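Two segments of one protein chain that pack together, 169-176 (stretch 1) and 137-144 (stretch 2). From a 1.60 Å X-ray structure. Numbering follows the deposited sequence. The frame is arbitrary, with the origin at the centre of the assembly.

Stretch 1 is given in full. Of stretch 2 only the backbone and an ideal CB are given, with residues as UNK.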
# COMPACT_ATOMS: atom_id res chain seq x y z
N ILE A 169 -6.90 -14.42 -31.74
CA ILE A 169 -7.87 -15.45 -31.40
C ILE A 169 -8.81 -14.87 -30.37
O ILE A 169 -8.37 -14.35 -29.34
CB ILE A 169 -7.19 -16.73 -30.89
CG1 ILE A 169 -6.30 -17.33 -31.98
CG2 ILE A 169 -8.25 -17.73 -30.38
CD1 ILE A 169 -5.37 -18.41 -31.49
N ARG A 170 -10.12 -14.93 -30.64
CA ARG A 170 -11.14 -14.40 -29.76
C ARG A 170 -11.96 -15.52 -29.15
O ARG A 170 -12.15 -16.58 -29.76
CB ARG A 170 -12.09 -13.46 -30.50
CG ARG A 170 -11.49 -12.09 -30.77
CD ARG A 170 -12.49 -11.20 -31.52
NE ARG A 170 -11.87 -9.91 -31.83
CZ ARG A 170 -11.85 -8.86 -31.00
NH1 ARG A 170 -12.42 -8.94 -29.80
NH2 ARG A 170 -11.26 -7.74 -31.39
N PHE A 171 -12.44 -15.28 -27.93
CA PHE A 171 -13.41 -16.18 -27.33
C PHE A 171 -14.76 -16.01 -28.02
O PHE A 171 -15.17 -14.88 -28.31
CB PHE A 171 -13.55 -15.86 -25.84
CG PHE A 171 -14.47 -16.79 -25.11
CD1 PHE A 171 -14.02 -18.04 -24.69
CD2 PHE A 171 -15.78 -16.41 -24.82
CE1 PHE A 171 -14.87 -18.90 -24.00
CE2 PHE A 171 -16.62 -17.26 -24.13
CZ PHE A 171 -16.18 -18.51 -23.74
N LYS A 172 -15.45 -17.12 -28.28
CA LYS A 172 -16.79 -17.06 -28.90
C LYS A 172 -17.85 -17.09 -27.80
O LYS A 172 -18.23 -18.16 -27.30
CB LYS A 172 -16.97 -18.20 -29.89
CG LYS A 172 -18.25 -18.12 -30.71
CD LYS A 172 -18.33 -19.31 -31.66
CE LYS A 172 -19.59 -19.27 -32.49
NZ LYS A 172 -20.77 -19.70 -31.71
N MET A 173 -18.36 -15.92 -27.43
CA MET A 173 -19.35 -15.86 -26.36
C MET A 173 -20.60 -16.63 -26.77
O MET A 173 -21.13 -16.39 -27.86
CB MET A 173 -19.75 -14.42 -26.04
CG MET A 173 -19.06 -13.85 -24.84
SD MET A 173 -19.45 -14.74 -23.31
CE MET A 173 -17.98 -14.22 -22.42
N PRO A 174 -21.08 -17.55 -25.93
CA PRO A 174 -22.33 -18.25 -26.22
C PRO A 174 -23.51 -17.30 -26.41
O PRO A 174 -23.54 -16.20 -25.84
CB PRO A 174 -22.55 -19.13 -24.98
CG PRO A 174 -21.17 -19.33 -24.41
CD PRO A 174 -20.39 -18.07 -24.73
N LEU A 175 -24.47 -17.74 -27.22
CA LEU A 175 -25.74 -17.04 -27.39
C LEU A 175 -26.65 -17.26 -26.18
O LEU A 175 -26.99 -18.40 -25.85
CB LEU A 175 -26.42 -17.52 -28.67
CG LEU A 175 -27.83 -16.95 -28.95
CD1 LEU A 175 -27.79 -15.43 -29.04
CD2 LEU A 175 -28.43 -17.54 -30.21
N ASP A 176 -27.06 -16.16 -25.53
CA ASP A 176 -28.17 -16.16 -24.56
C ASP A 176 -28.06 -17.30 -23.55
O ASP A 176 -28.96 -18.13 -23.38
CB ASP A 176 -29.50 -16.22 -25.32
CG ASP A 176 -30.71 -15.99 -24.42
OD1 ASP A 176 -30.54 -15.51 -23.29
OD2 ASP A 176 -31.85 -16.32 -24.85
N UNK A 137 -19.03 -3.07 -29.01
CA UNK A 137 -18.52 -4.28 -28.40
C UNK A 137 -18.44 -5.36 -29.46
O UNK A 137 -19.38 -5.56 -30.23
CB UNK A 137 -19.40 -4.72 -27.23
N UNK A 138 -17.29 -6.04 -29.53
CA UNK A 138 -17.12 -7.19 -30.41
C UNK A 138 -17.81 -8.38 -29.74
O UNK A 138 -17.31 -8.90 -28.74
CB UNK A 138 -15.64 -7.48 -30.68
N UNK A 139 -18.97 -8.79 -30.26
CA UNK A 139 -19.81 -9.72 -29.52
C UNK A 139 -20.70 -10.48 -30.50
O UNK A 139 -20.53 -10.40 -31.72
CB UNK A 139 -20.65 -8.98 -28.48
N UNK A 140 -21.67 -11.22 -29.96
CA UNK A 140 -22.56 -12.00 -30.82
C UNK A 140 -23.26 -11.12 -31.85
O UNK A 140 -23.44 -11.52 -33.00
CB UNK A 140 -23.60 -12.74 -29.97
N UNK A 141 -23.66 -9.91 -31.45
CA UNK A 141 -24.41 -9.01 -32.32
C UNK A 141 -23.58 -8.47 -33.48
O UNK A 141 -24.13 -8.23 -34.57
CB UNK A 141 -24.96 -7.84 -31.50
N UNK A 142 -22.28 -8.23 -33.27
CA UNK A 142 -21.45 -7.57 -34.26
C UNK A 142 -20.49 -8.50 -34.99
O UNK A 142 -19.93 -8.10 -36.02
CB UNK A 142 -20.65 -6.45 -33.58
N UNK A 143 -20.28 -9.72 -34.49
CA UNK A 143 -19.19 -10.50 -35.08
C UNK A 143 -19.47 -10.86 -36.53
O UNK A 143 -18.54 -10.97 -37.33
CB UNK A 143 -18.95 -11.78 -34.27
N UNK A 144 -20.75 -10.97 -36.93
CA UNK A 144 -21.01 -11.40 -38.29
C UNK A 144 -20.81 -10.30 -39.33
O UNK A 144 -20.81 -10.61 -40.53
CB UNK A 144 -22.44 -11.94 -38.39

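Position 137 lies beyond the reach of stretch 1, with nothing of it within 5.5 Å of the ideal CB, so the contact sets no demand here and many side chains would do. The residue is Ala137, whose backbone O accepts a hydrogen bond from the side chain at 142.

At position 138 the CA-to-CB bond points toward stretch 1, and the ideal CB lies 3.6 Å from NH1 of Arg170. An extended arginine offers a flat, positively charged face, which an acid could pair with or an aromatic ring could cover. The residue is Tyr138, chi1 t. The guanidinium of Arg170 lies flat on its ring, centres 3.7 Å apart and planes at 13°, so that the cation meets the electron-rich face. The arginine's aliphatic part joins in: CD of Arg170 sits 3.8 Å from the centroid of the Tyr138 ring, a CH-pi contact.

Position 139 points sideways and finds nothing of stretch 1 near its CB. Its phi/psi is -155/-170, and a short side chain carrying an acceptor, such as Asn, Asp, Ser or Thr, could accept from a backbone NH further along. It is Asn139, chi1 p; its OD1 accepts a hydrogen bond from N of residue 142 at 3.1 Å, while its backbone O receives N of residue 143 at 2.9 Å.

Position 140 points toward stretch 1, its ideal CB 4.9 Å from O of Met173 and 5.1 Å from CD1 of Leu175. The space beside the leucine invites a large apolar or aromatic group. Tyr140 fills it: CD1 of Leu175 stands over the ring face, 3.8 Å from the centroid, and CB of Leu175 is 3.7 Å from CE2 of Tyr140. The ring turns its edge to O of Met173.

Positions 141 and 142 are out of reach of stretch 1. At 141 the contact sets no demand and many side chains would do; the residue is Glu141. A small hydroxyl suits 142, where it can reach back to the backbone: OG1 of Thr142 donates to O of Ala137 at 2.8 Å.

Position 143 points toward stretch 1, but its ideal CB has no neighbour there within 5.5 Å. A long side chain is needed to span the gap, and the carbonyl of Met173 favours a donor at its end, which Arg could supply best and Lys could barely manage. Arg143 provides it: NH2 donates to O of Met173 at 3.0 Å and 159°. CG of Lys172 lies over one guanidinium face, although the like charges come close, NZ of Lys172 being 3.9 Å from NH1 of Arg143.

Position 144 is again out of reach, leaving its choice free of this contact; it is Asn144.

Stretch 2 137-144: AYNYETRN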
# COMPACT_ATOMS: atom_id res chain seq x y z
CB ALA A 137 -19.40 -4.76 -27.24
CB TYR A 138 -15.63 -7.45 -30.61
CG TYR A 138 -15.23 -8.08 -31.95
CD1 TYR A 138 -15.77 -9.29 -32.37
CD2 TYR A 138 -14.28 -7.46 -32.77
CE1 TYR A 138 -15.38 -9.87 -33.58
CE2 TYR A 138 -13.89 -8.03 -33.98
CZ TYR A 138 -14.46 -9.23 -34.38
OH TYR A 138 -14.06 -9.78 -35.57
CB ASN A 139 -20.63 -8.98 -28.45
CG ASN A 139 -21.59 -7.95 -29.05
OD1 ASN A 139 -21.79 -7.90 -30.26
ND2 ASN A 139 -22.20 -7.15 -28.18
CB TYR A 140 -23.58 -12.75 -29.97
CG TYR A 140 -24.38 -13.75 -30.78
CD1 TYR A 140 -25.46 -13.34 -31.54
CD2 TYR A 140 -24.03 -15.10 -30.81
CE1 TYR A 140 -26.18 -14.23 -32.29
CE2 TYR A 140 -24.74 -16.00 -31.57
CZ TYR A 140 -25.82 -15.56 -32.30
OH TYR A 140 -26.57 -16.43 -33.07
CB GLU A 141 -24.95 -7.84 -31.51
CG GLU A 141 -26.09 -8.20 -30.58
CD GLU A 141 -26.56 -7.00 -29.77
OE1 GLU A 141 -25.72 -6.14 -29.42
OE2 GLU A 141 -27.78 -6.93 -29.48
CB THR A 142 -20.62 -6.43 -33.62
OG1 THR A 142 -19.79 -6.96 -32.58
CG2 THR A 142 -21.52 -5.35 -33.02
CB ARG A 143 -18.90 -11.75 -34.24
CG ARG A 143 -19.94 -12.83 -34.32
CD ARG A 143 -19.43 -14.11 -33.65
NE ARG A 143 -19.44 -14.05 -32.19
CZ ARG A 143 -20.15 -14.87 -31.41
NH1 ARG A 143 -20.93 -15.81 -31.95
NH2 ARG A 143 -20.07 -14.75 -30.09
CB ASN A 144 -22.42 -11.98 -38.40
CG ASN A 144 -22.51 -13.36 -37.80
OD1 ASN A 144 -23.18 -13.57 -36.78
ND2 ASN A 144 -21.82 -14.32 -38.41
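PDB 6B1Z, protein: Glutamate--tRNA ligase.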